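PDB 4YWO: mercuric reductase, which probably reduces mercuric ion to elemental mercury at the expense of NADPH, working as a homodimer with FAD as its cofactor. Local coordinates for residues I174-G182 / Y193-Q204; I210-A221 / L351-A359. All blocks are in the same frame, centred on the assembly; numbering follows the deposited sequence.

Overall arrangement
Contact 1 pairs strands 176-180 and 199-203 in the parallel four-stranded sheet that, in this family, belongs to the NAD(P)H-binding domain. Contact 2 begins six residues after Q204 and sets the loop and helix that follow strand 199-203 against strand 350-355 and the start of helix 358-362, in the dimerisation domain of the same chain. The centres lie about 23 Å apart, yet the two meet where G182 O approaches I210 N at 2.9 Å, a probable hydrogen bond, and where the Q204 amide packs on P211. Neither contact lines the flavin pocket: bound FAD is about 10 Å from the Y193 side chain and about 11 Å from that of W213.

Contact 1: residues I174-G182 / Y193-Q204; sequences IDSLAVIGG and YSRMKVEVAILQ
L177 and V179 turn the same way from strand 176-180 as V200 and I202 do from strand 199-203, and helix 184-194 packs against that face, making a beta-alpha-beta unit of the Rossmann-type domain. The strands run parallel, with axes 4.6 Å apart and 12° between their directions. Five backbone hydrogen bonds from L177 to G181 follow an opening one from E199 N to D175 O.

L177 sends CD2 toward the base of the Y193 ring, 4.0 Å from Y193 CG, a reach set by a first torsion that places CG opposite the backbone N (chi1 -177°); its CB rests 3.9 Å from V198 CG1. I174 comes to the same ring farther out, its side chain crossing that of Y193 at about a right angle and bringing CD1 to 4.0 Å from Y193 CE2. The two methyls thus meet the ring at different points, CD2 of L177 near its root at CG and CD1 of I174 by CE2, and the Y193 hydroxyl reaches on to A167 O. Further along, V179 CG2 meets V200 CG1 obliquely at 3.8 Å, and A186 and A190 of the helix close over this cluster.

S176, A178 and I180 point to the other face together with E199, A201 and L203. There, the S176 hydroxyl bonds to D259 N, while only its CB approaches the E199 carboxylate.

At the C-terminal end, Q204 bends at chi2 (64°) to bring its amide beside G182, and its NE2 bonds to V208 O. G181 O, which finds no polar partner, is covered by I202 CG2 at 3.2 Å.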
loop_
_atom_site.group_PDB
_atom_site.type_symbol
_atom_site.label_atom_id
_atom_site.label_comp_id
_atom_site.label_asym_id
_atom_site.label_seq_id
_atom_site.Cartn_x
_atom_site.Cartn_y
_atom_site.Cartn_z
ATOM N N ILE A 174 -5.887 -8.995 -32.650
ATOM C CA ILE A 174 -6.101 -7.769 -33.397
ATOM C C ILE A 174 -4.913 -6.873 -33.390
ATOM O O ILE A 174 -4.044 -6.978 -32.474
ATOM C CB ILE A 174 -7.373 -6.993 -32.879
ATOM C CG1 ILE A 174 -7.130 -6.447 -31.481
ATOM C CG2 ILE A 174 -8.614 -7.880 -32.840
ATOM C CD1 ILE A 174 -8.251 -5.638 -30.876
ATOM N N ASP A 175 -4.818 -6.000 -34.379
ATOM C CA ASP A 175 -3.765 -4.977 -34.442
ATOM C C ASP A 175 -4.107 -3.581 -33.997
ATOM O O ASP A 175 -3.203 -2.773 -33.770
ATOM C CB ASP A 175 -3.221 -4.804 -35.867
ATOM C CG ASP A 175 -2.673 -6.122 -36.437
ATOM O OD1 ASP A 175 -2.162 -6.990 -35.667
ATOM O OD2 ASP A 175 -2.759 -6.281 -37.668
ATOM N N SER A 176 -5.397 -3.230 -33.979
ATOM C CA SER A 176 -5.860 -1.890 -33.707
ATOM C C SER A 176 -7.196 -2.005 -33.025
ATOM O O SER A 176 -7.974 -2.897 -33.287
ATOM C CB SER A 176 -5.865 -0.982 -34.933
ATOM O OG SER A 176 -6.695 -1.628 -35.915
ATOM N N LEU A 177 -7.495 -1.049 -32.128
ATOM C CA LEU A 177 -8.657 -0.992 -31.290
ATOM C C LEU A 177 -9.136 0.430 -31.109
ATOM O O LEU A 177 -8.354 1.307 -30.767
ATOM C CB LEU A 177 -8.402 -1.650 -29.909
ATOM C CG LEU A 177 -9.562 -1.707 -28.967
ATOM C CD1 LEU A 177 -10.629 -2.691 -29.439
ATOM C CD2 LEU A 177 -9.109 -2.143 -27.579
ATOM N N ALA A 178 -10.406 0.683 -31.401
ATOM C CA ALA A 178 -11.044 1.942 -31.058
ATOM C C ALA A 178 -11.910 1.753 -29.839
ATOM O O ALA A 178 -12.837 0.965 -29.809
ATOM C CB ALA A 178 -11.836 2.531 -32.223
ATOM N N VAL A 179 -11.569 2.509 -28.769
ATOM C CA VAL A 179 -12.300 2.454 -27.466
ATOM C C VAL A 179 -13.249 3.620 -27.361
ATOM O O VAL A 179 -12.804 4.761 -27.469
ATOM C CB VAL A 179 -11.289 2.469 -26.252
ATOM C CG1 VAL A 179 -12.069 2.496 -24.964
ATOM C CG2 VAL A 179 -10.331 1.340 -26.381
ATOM N N ILE A 180 -14.530 3.354 -27.250
ATOM C CA ILE A 180 -15.524 4.392 -27.123
ATOM C C ILE A 180 -15.821 4.590 -25.664
ATOM O O ILE A 180 -16.454 3.735 -25.039
ATOM C CB ILE A 180 -16.808 4.097 -27.929
ATOM C CG1 ILE A 180 -16.454 3.952 -29.401
ATOM C CG2 ILE A 180 -17.782 5.251 -27.815
ATOM C CD1 ILE A 180 -17.699 3.628 -30.270
ATOM N N GLY A 181 -15.376 5.749 -25.130
ATOM C CA GLY A 181 -15.516 6.049 -23.727
ATOM C C GLY A 181 -14.231 6.506 -23.102
ATOM O O GLY A 181 -13.180 6.363 -23.653
ATOM N N GLY A 182 -14.294 7.084 -21.919
ATOM C CA GLY A 182 -13.115 7.703 -21.318
ATOM C C GLY A 182 -13.121 7.733 -19.781
ATOM O O GLY A 182 -12.478 8.609 -19.195
ATOM N N TYR A 193 -4.418 -3.217 -23.740
ATOM C CA TYR A 193 -4.197 -3.630 -25.146
ATOM C C TYR A 193 -3.047 -2.934 -25.727
ATOM O O TYR A 193 -2.263 -3.544 -26.486
ATOM C CB TYR A 193 -5.519 -3.397 -25.938
ATOM C CG TYR A 193 -6.439 -4.609 -25.917
ATOM C CD1 TYR A 193 -7.095 -5.070 -24.767
ATOM C CD2 TYR A 193 -6.596 -5.422 -27.066
ATOM C CE1 TYR A 193 -7.844 -6.262 -24.747
ATOM C CE2 TYR A 193 -7.372 -6.528 -27.052
ATOM C CZ TYR A 193 -7.998 -6.977 -25.938
ATOM O OH TYR A 193 -8.720 -8.118 -25.939
ATOM N N SER A 194 -2.772 -1.681 -25.364
ATOM C CA SER A 194 -1.540 -1.043 -25.876
ATOM C C SER A 194 -0.278 -1.775 -25.453
ATOM O O SER A 194 0.675 -1.943 -26.236
ATOM C CB SER A 194 -1.515 0.426 -25.536
ATOM O OG SER A 194 -1.390 0.661 -24.167
ATOM N N ARG A 195 -0.300 -2.364 -24.280
ATOM C CA ARG A 195 0.849 -3.134 -23.726
ATOM C C ARG A 195 0.893 -4.541 -24.322
ATOM O O ARG A 195 1.677 -5.402 -23.941
ATOM C CB ARG A 195 0.809 -3.120 -22.190
ATOM C CG ARG A 195 1.115 -1.772 -21.632
ATOM C CD ARG A 195 1.135 -1.831 -20.098
ATOM N NE ARG A 195 1.663 -0.584 -19.532
ATOM C CZ ARG A 195 2.130 -0.461 -18.259
ATOM N NH1 ARG A 195 1.974 -1.447 -17.419
ATOM N NH2 ARG A 195 2.724 0.699 -17.959
ATOM N N MET A 196 -0.122 -4.823 -25.166
ATOM C CA MET A 196 -0.083 -6.079 -26.013
ATOM C C MET A 196 0.203 -5.813 -27.474
ATOM O O MET A 196 -0.211 -6.653 -28.322
ATOM C CB MET A 196 -1.292 -6.861 -25.806
ATOM C CG MET A 196 -1.395 -7.239 -24.377
ATOM S SD MET A 196 -2.837 -8.092 -23.999
ATOM C CE MET A 196 -2.621 -8.230 -22.170
ATOM N N LYS A 197 0.837 -4.697 -27.781
ATOM C CA LYS A 197 1.221 -4.291 -29.101
ATOM C C LYS A 197 0.017 -4.052 -30.036
ATOM O O LYS A 197 0.057 -4.336 -31.228
ATOM C CB LYS A 197 2.115 -5.402 -29.695
ATOM C CG LYS A 197 3.302 -4.910 -30.452
ATOM C CD LYS A 197 3.929 -6.107 -31.161
ATOM C CE LYS A 197 5.197 -5.723 -31.900
ATOM N NZ LYS A 197 5.065 -4.440 -32.623
ATOM N N VAL A 198 -1.049 -3.498 -29.528
ATOM C CA VAL A 198 -2.275 -3.138 -30.265
ATOM C C VAL A 198 -2.240 -1.618 -30.309
ATOM O O VAL A 198 -1.994 -0.947 -29.276
ATOM C CB VAL A 198 -3.582 -3.647 -29.587
ATOM C CG1 VAL A 198 -4.818 -3.139 -30.285
ATOM C CG2 VAL A 198 -3.565 -5.171 -29.450
ATOM N N GLU A 199 -2.520 -1.037 -31.461
ATOM C CA GLU A 199 -2.653 0.414 -31.644
ATOM C C GLU A 199 -4.031 0.843 -31.179
ATOM O O GLU A 199 -5.044 0.501 -31.786
ATOM C CB GLU A 199 -2.498 0.773 -33.097
ATOM C CG GLU A 199 -2.690 2.214 -33.463
ATOM C CD GLU A 199 -2.849 2.342 -34.979
ATOM O OE1 GLU A 199 -1.800 2.407 -35.644
ATOM O OE2 GLU A 199 -4.006 2.304 -35.505
ATOM N N VAL A 200 -4.085 1.587 -30.072
ATOM C CA VAL A 200 -5.368 1.919 -29.463
ATOM C C VAL A 200 -5.649 3.405 -29.577
ATOM O O VAL A 200 -4.773 4.243 -29.369
ATOM C CB VAL A 200 -5.373 1.521 -27.950
ATOM C CG1 VAL A 200 -6.675 1.902 -27.266
ATOM C CG2 VAL A 200 -5.024 0.085 -27.704
ATOM N N ALA A 201 -6.885 3.699 -29.879
ATOM C CA ALA A 201 -7.427 5.041 -29.747
ATOM C C ALA A 201 -8.592 5.115 -28.813
ATOM O O ALA A 201 -9.510 4.286 -28.891
ATOM C CB ALA A 201 -7.884 5.603 -31.071
ATOM N N ILE A 202 -8.593 6.112 -27.930
ATOM C CA ILE A 202 -9.728 6.380 -27.045
ATOM C C ILE A 202 -10.504 7.543 -27.617
ATOM O O ILE A 202 -9.907 8.582 -27.895
ATOM C CB ILE A 202 -9.245 6.781 -25.624
ATOM C CG1 ILE A 202 -8.713 5.531 -24.906
ATOM C CG2 ILE A 202 -10.371 7.427 -24.830
ATOM C CD1 ILE A 202 -7.972 5.883 -23.615
ATOM N N LEU A 203 -11.803 7.384 -27.782
ATOM C CA LEU A 203 -12.698 8.430 -28.274
ATOM C C LEU A 203 -13.671 8.824 -27.169
ATOM O O LEU A 203 -14.604 8.071 -26.797
ATOM C CB LEU A 203 -13.481 7.869 -29.465
ATOM C CG LEU A 203 -12.634 7.306 -30.586
ATOM C CD1 LEU A 203 -13.532 6.614 -31.692
ATOM C CD2 LEU A 203 -11.624 8.235 -31.162
ATOM N N GLN A 204 -13.442 10.018 -26.644
ATOM C CA GLN A 204 -14.110 10.498 -25.444
ATOM C C GLN A 204 -14.935 11.741 -25.801
ATOM O O GLN A 204 -14.336 12.680 -26.324
ATOM C CB GLN A 204 -13.037 10.845 -24.425
ATOM C CG GLN A 204 -13.492 11.611 -23.187
ATOM C CD GLN A 204 -14.436 10.915 -22.274
ATOM O OE1 GLN A 204 -15.241 10.041 -22.681
ATOM N NE2 GLN A 204 -14.456 11.341 -21.000
#

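Contact 2: residues I210-A221 / L351-A359; sequences IPDWEPEASVEA and LARVGLTEA
I210 and L351 meet methyl to methyl, CD1 to CD2 at 3.7 Å, where the loop ahead of helix 215-227 crosses onto strand 350-355 and joins the nucleotide-binding part of the chain to the dimerisation domain. I210 CD1 also lies against one face of the W213 indole, displaced toward its rim.

D212 contributes its backbone: D212 O accepts R353 NH1 at 3.0 Å, the donor standing 50° out of the carbonyl plane. A water joins the same oxygen to R353 NH2, while the D212 carboxylate turns elsewhere, to R183.

W213 offers R353 the face opposite I210. R353 CD sits 3.5 Å from the centroid of the six-membered ring, almost on its normal, in a CH-pi contact, and a bend at chi3 (-68°) carries the guanidinium over the five-membered ring for a cation-pi interaction. The guanidinium is not stacked flat; its plane is turned 73° from the indole, and NH1 dips toward the ring. W213 CZ3 meanwhile touches L351 CB at 3.7 Å.

E214, the N-cap residue of helix 215-227, folds back at chi2 so that OE2 receives E358 N at 2.8 Å on its syn side; E214 OE2 also lies 3.1 Å from T357 CA, as the two side chains pass in opposite directions. E214 OE1 takes a water that bridges to A359 N, and also a salt bridge from K392. Deeper in the helix, A217 directs its methyl group toward L351 CD2, and A221 CB lies 4.4 Å from that atom.

One carboxylate therefore serves the first amides of helix 358-362, directly and through water. The helix start and K392 would both be expected to stabilise its negative charge, while R353 is held by a carbonyl, a water and an aromatic face, without a charged partner in this contact.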
loop_
_atom_site.group_PDB
_atom_site.type_symbol
_atom_site.label_atom_id
_atom_site.label_comp_id
_atom_site.label_asym_id
_atom_site.label_seq_id
_atom_site.Cartn_x
_atom_site.Cartn_y
_atom_site.Cartn_z
ATOM N N ILE A 210 -11.943 10.900 -17.558
ATOM C CA ILE A 210 -12.418 10.836 -16.206
ATOM C C ILE A 210 -12.844 12.161 -15.633
ATOM O O ILE A 210 -12.379 12.709 -14.620
ATOM C CB ILE A 210 -11.411 10.099 -15.218
ATOM C CG1 ILE A 210 -10.049 10.715 -15.256
ATOM C CG2 ILE A 210 -11.371 8.607 -15.515
ATOM C CD1 ILE A 210 -9.047 10.066 -14.255
ATOM N N PRO A 211 -13.901 12.741 -16.258
ATOM C CA PRO A 211 -14.238 14.134 -15.878
ATOM C C PRO A 211 -14.909 14.288 -14.570
ATOM O O PRO A 211 -15.026 15.389 -14.080
ATOM C CB PRO A 211 -15.258 14.517 -17.026
ATOM C CG PRO A 211 -15.826 13.242 -17.448
ATOM C CD PRO A 211 -14.659 12.277 -17.432
ATOM N N ASP A 212 -15.286 13.220 -13.897
ATOM C CA ASP A 212 -15.778 13.361 -12.527
ATOM C C ASP A 212 -14.703 13.151 -11.427
ATOM O O ASP A 212 -15.038 13.202 -10.249
ATOM C CB ASP A 212 -16.908 12.400 -12.344
ATOM C CG ASP A 212 -18.169 12.817 -13.233
ATOM O OD1 ASP A 212 -18.271 14.019 -13.599
ATOM O OD2 ASP A 212 -19.029 11.989 -13.555
ATOM N N TRP A 213 -13.493 12.967 -11.832
ATOM C CA TRP A 213 -12.337 12.966 -10.915
ATOM C C TRP A 213 -11.772 14.362 -10.740
ATOM O O TRP A 213 -12.174 15.342 -11.433
ATOM C CB TRP A 213 -11.269 12.005 -11.464
ATOM C CG TRP A 213 -11.604 10.563 -11.380
ATOM C CD1 TRP A 213 -12.673 9.940 -11.921
ATOM C CD2 TRP A 213 -10.882 9.574 -10.625
ATOM N NE1 TRP A 213 -12.681 8.599 -11.524
ATOM C CE2 TRP A 213 -11.539 8.360 -10.786
ATOM C CE3 TRP A 213 -9.689 9.585 -9.930
ATOM C CZ2 TRP A 213 -11.080 7.165 -10.142
ATOM C CZ3 TRP A 213 -9.264 8.352 -9.265
ATOM C CH2 TRP A 213 -9.932 7.217 -9.442
ATOM N N GLU A 214 -10.839 14.509 -9.790
ATOM C CA GLU A 214 -10.123 15.829 -9.609
ATOM C C GLU A 214 -9.479 16.189 -10.957
ATOM O O GLU A 214 -8.961 15.383 -11.723
ATOM C CB GLU A 214 -9.025 15.740 -8.557
ATOM C CG GLU A 214 -9.595 15.590 -7.154
ATOM C CD GLU A 214 -10.074 16.861 -6.521
ATOM O OE1 GLU A 214 -10.116 17.882 -7.213
ATOM O OE2 GLU A 214 -10.435 16.856 -5.328
ATOM N N PRO A 215 -9.477 17.541 -11.264
ATOM C CA PRO A 215 -8.752 17.973 -12.477
ATOM C C PRO A 215 -7.349 17.454 -12.689
ATOM O O PRO A 215 -6.967 17.039 -13.803
ATOM C CB PRO A 215 -8.661 19.506 -12.295
ATOM C CG PRO A 215 -9.693 19.850 -11.341
ATOM C CD PRO A 215 -10.045 18.631 -10.512
ATOM N N GLU A 216 -6.564 17.428 -11.605
ATOM C CA GLU A 216 -5.245 16.870 -11.641
ATOM C C GLU A 216 -5.283 15.401 -12.149
ATOM O O GLU A 216 -4.330 14.976 -12.849
ATOM C CB GLU A 216 -4.555 16.956 -10.267
ATOM C CG GLU A 216 -4.279 18.389 -9.803
ATOM C CD GLU A 216 -5.380 19.026 -9.022
ATOM O OE1 GLU A 216 -6.580 18.617 -9.016
ATOM O OE2 GLU A 216 -4.973 19.977 -8.331
ATOM N N ALA A 217 -6.241 14.639 -11.724
ATOM C CA ALA A 217 -6.341 13.251 -12.180
ATOM C C ALA A 217 -6.604 13.135 -13.680
ATOM O O ALA A 217 -6.015 12.307 -14.382
ATOM C CB ALA A 217 -7.310 12.459 -11.337
ATOM N N SER A 218 -7.518 13.996 -14.197
ATOM C CA SER A 218 -7.776 13.989 -15.651
ATOM C C SER A 218 -6.500 14.299 -16.437
ATOM O O SER A 218 -6.249 13.685 -17.499
ATOM C CB SER A 218 -8.849 15.034 -15.950
ATOM O OG SER A 218 -10.082 14.710 -15.357
ATOM N N VAL A 219 -5.686 15.280 -15.975
ATOM C CA VAL A 219 -4.373 15.536 -16.594
ATOM C C VAL A 219 -3.452 14.341 -16.664
ATOM O O VAL A 219 -2.888 14.003 -17.718
ATOM C CB VAL A 219 -3.671 16.715 -15.930
ATOM C CG1 VAL A 219 -2.234 16.860 -16.410
ATOM C CG2 VAL A 219 -4.480 17.993 -16.077
ATOM N N GLU A 220 -3.310 13.684 -15.483
ATOM C CA GLU A 220 -2.476 12.539 -15.377
ATOM C C GLU A 220 -2.971 11.397 -16.235
ATOM O O GLU A 220 -2.173 10.696 -16.850
ATOM C CB GLU A 220 -2.275 12.031 -13.936
ATOM C CG GLU A 220 -1.613 12.961 -12.935
ATOM C CD GLU A 220 -0.255 13.458 -13.182
ATOM O OE1 GLU A 220 0.274 13.369 -14.327
ATOM O OE2 GLU A 220 0.362 13.966 -12.176
ATOM N N ALA A 221 -4.314 11.209 -16.323
ATOM C CA ALA A 221 -4.937 10.116 -17.119
ATOM C C ALA A 221 -4.464 10.228 -18.577
ATOM O O ALA A 221 -4.046 9.239 -19.208
ATOM C CB ALA A 221 -6.418 10.129 -16.987
ATOM N N LEU A 351 -4.613 5.239 -10.253
ATOM C CA LEU A 351 -5.333 6.475 -9.838
ATOM C C LEU A 351 -6.233 6.017 -8.746
ATOM O O LEU A 351 -6.949 4.979 -8.900
ATOM C CB LEU A 351 -6.166 7.096 -10.956
ATOM C CG LEU A 351 -5.344 7.507 -12.214
ATOM C CD1 LEU A 351 -5.374 6.382 -13.182
ATOM C CD2 LEU A 351 -5.893 8.805 -12.815
ATOM N N ALA A 352 -6.319 6.756 -7.639
ATOM C CA ALA A 352 -7.169 6.310 -6.536
ATOM C C ALA A 352 -7.890 7.509 -5.922
ATOM O O ALA A 352 -7.339 8.625 -5.911
ATOM C CB ALA A 352 -6.310 5.720 -5.480
ATOM N N ARG A 353 -9.059 7.293 -5.379
ATOM C CA ARG A 353 -9.787 8.360 -4.728
ATOM C C ARG A 353 -10.682 7.800 -3.624
ATOM O O ARG A 353 -11.080 6.634 -3.618
ATOM C CB ARG A 353 -10.671 9.041 -5.762
ATOM C CG ARG A 353 -11.725 8.205 -6.374
ATOM C CD ARG A 353 -12.609 8.888 -7.389
ATOM N NE ARG A 353 -13.444 9.862 -6.767
ATOM C CZ ARG A 353 -14.180 10.731 -7.481
ATOM N NH1 ARG A 353 -14.150 10.660 -8.817
ATOM N NH2 ARG A 353 -14.885 11.647 -6.856
ATOM N N VAL A 354 -10.895 8.637 -2.610
ATOM C CA VAL A 354 -11.913 8.328 -1.580
ATOM C C VAL A 354 -12.451 9.657 -1.056
ATOM O O VAL A 354 -11.684 10.611 -0.913
ATOM C CB VAL A 354 -11.323 7.439 -0.452
ATOM C CG1 VAL A 354 -10.109 8.019 0.226
ATOM C CG2 VAL A 354 -12.388 6.988 0.556
ATOM N N GLY A 355 -13.751 9.746 -0.803
ATOM C CA GLY A 355 -14.319 10.953 -0.173
ATOM C C GLY A 355 -14.566 12.024 -1.297
ATOM O O GLY A 355 -14.691 11.786 -2.511
ATOM N N LEU A 356 -14.658 13.251 -0.796
ATOM C CA LEU A 356 -15.090 14.364 -1.629
ATOM C C LEU A 356 -13.942 14.933 -2.466
ATOM O O LEU A 356 -12.772 15.034 -2.006
ATOM C CB LEU A 356 -15.565 15.455 -0.686
ATOM C CG LEU A 356 -16.714 15.108 0.244
ATOM C CD1 LEU A 356 -17.072 16.376 1.031
ATOM C CD2 LEU A 356 -17.884 14.674 -0.550
ATOM N N THR A 357 -14.303 15.423 -3.629
ATOM C CA THR A 357 -13.365 16.265 -4.359
ATOM C C THR A 357 -13.327 17.641 -3.670
ATOM O O THR A 357 -14.180 17.979 -2.884
ATOM C CB THR A 357 -13.765 16.476 -5.842
ATOM O OG1 THR A 357 -15.040 17.189 -5.872
ATOM C CG2 THR A 357 -13.826 15.188 -6.617
ATOM N N GLU A 358 -12.289 18.442 -3.955
ATOM C CA GLU A 358 -12.235 19.796 -3.432
ATOM C C GLU A 358 -13.486 20.633 -3.841
ATOM O O GLU A 358 -14.074 21.312 -2.991
ATOM C CB GLU A 358 -10.946 20.479 -3.883
ATOM C CG GLU A 358 -10.865 21.876 -3.287
ATOM C CD GLU A 358 -9.603 22.617 -3.600
ATOM O OE1 GLU A 358 -8.747 22.093 -4.314
ATOM O OE2 GLU A 358 -9.478 23.707 -3.009
ATOM N N ALA A 359 -13.880 20.542 -5.077
ATOM C CA ALA A 359 -15.079 21.280 -5.567
ATOM C C ALA A 359 -16.309 20.817 -4.847
ATOM O O ALA A 359 -17.121 21.631 -4.422
ATOM C CB ALA A 359 -15.273 21.080 -7.033
HETATM O O HOH W 1 -16.943 13.259 -7.912
HETATM O O HOH W 2 -12.276 19.602 -7.375
#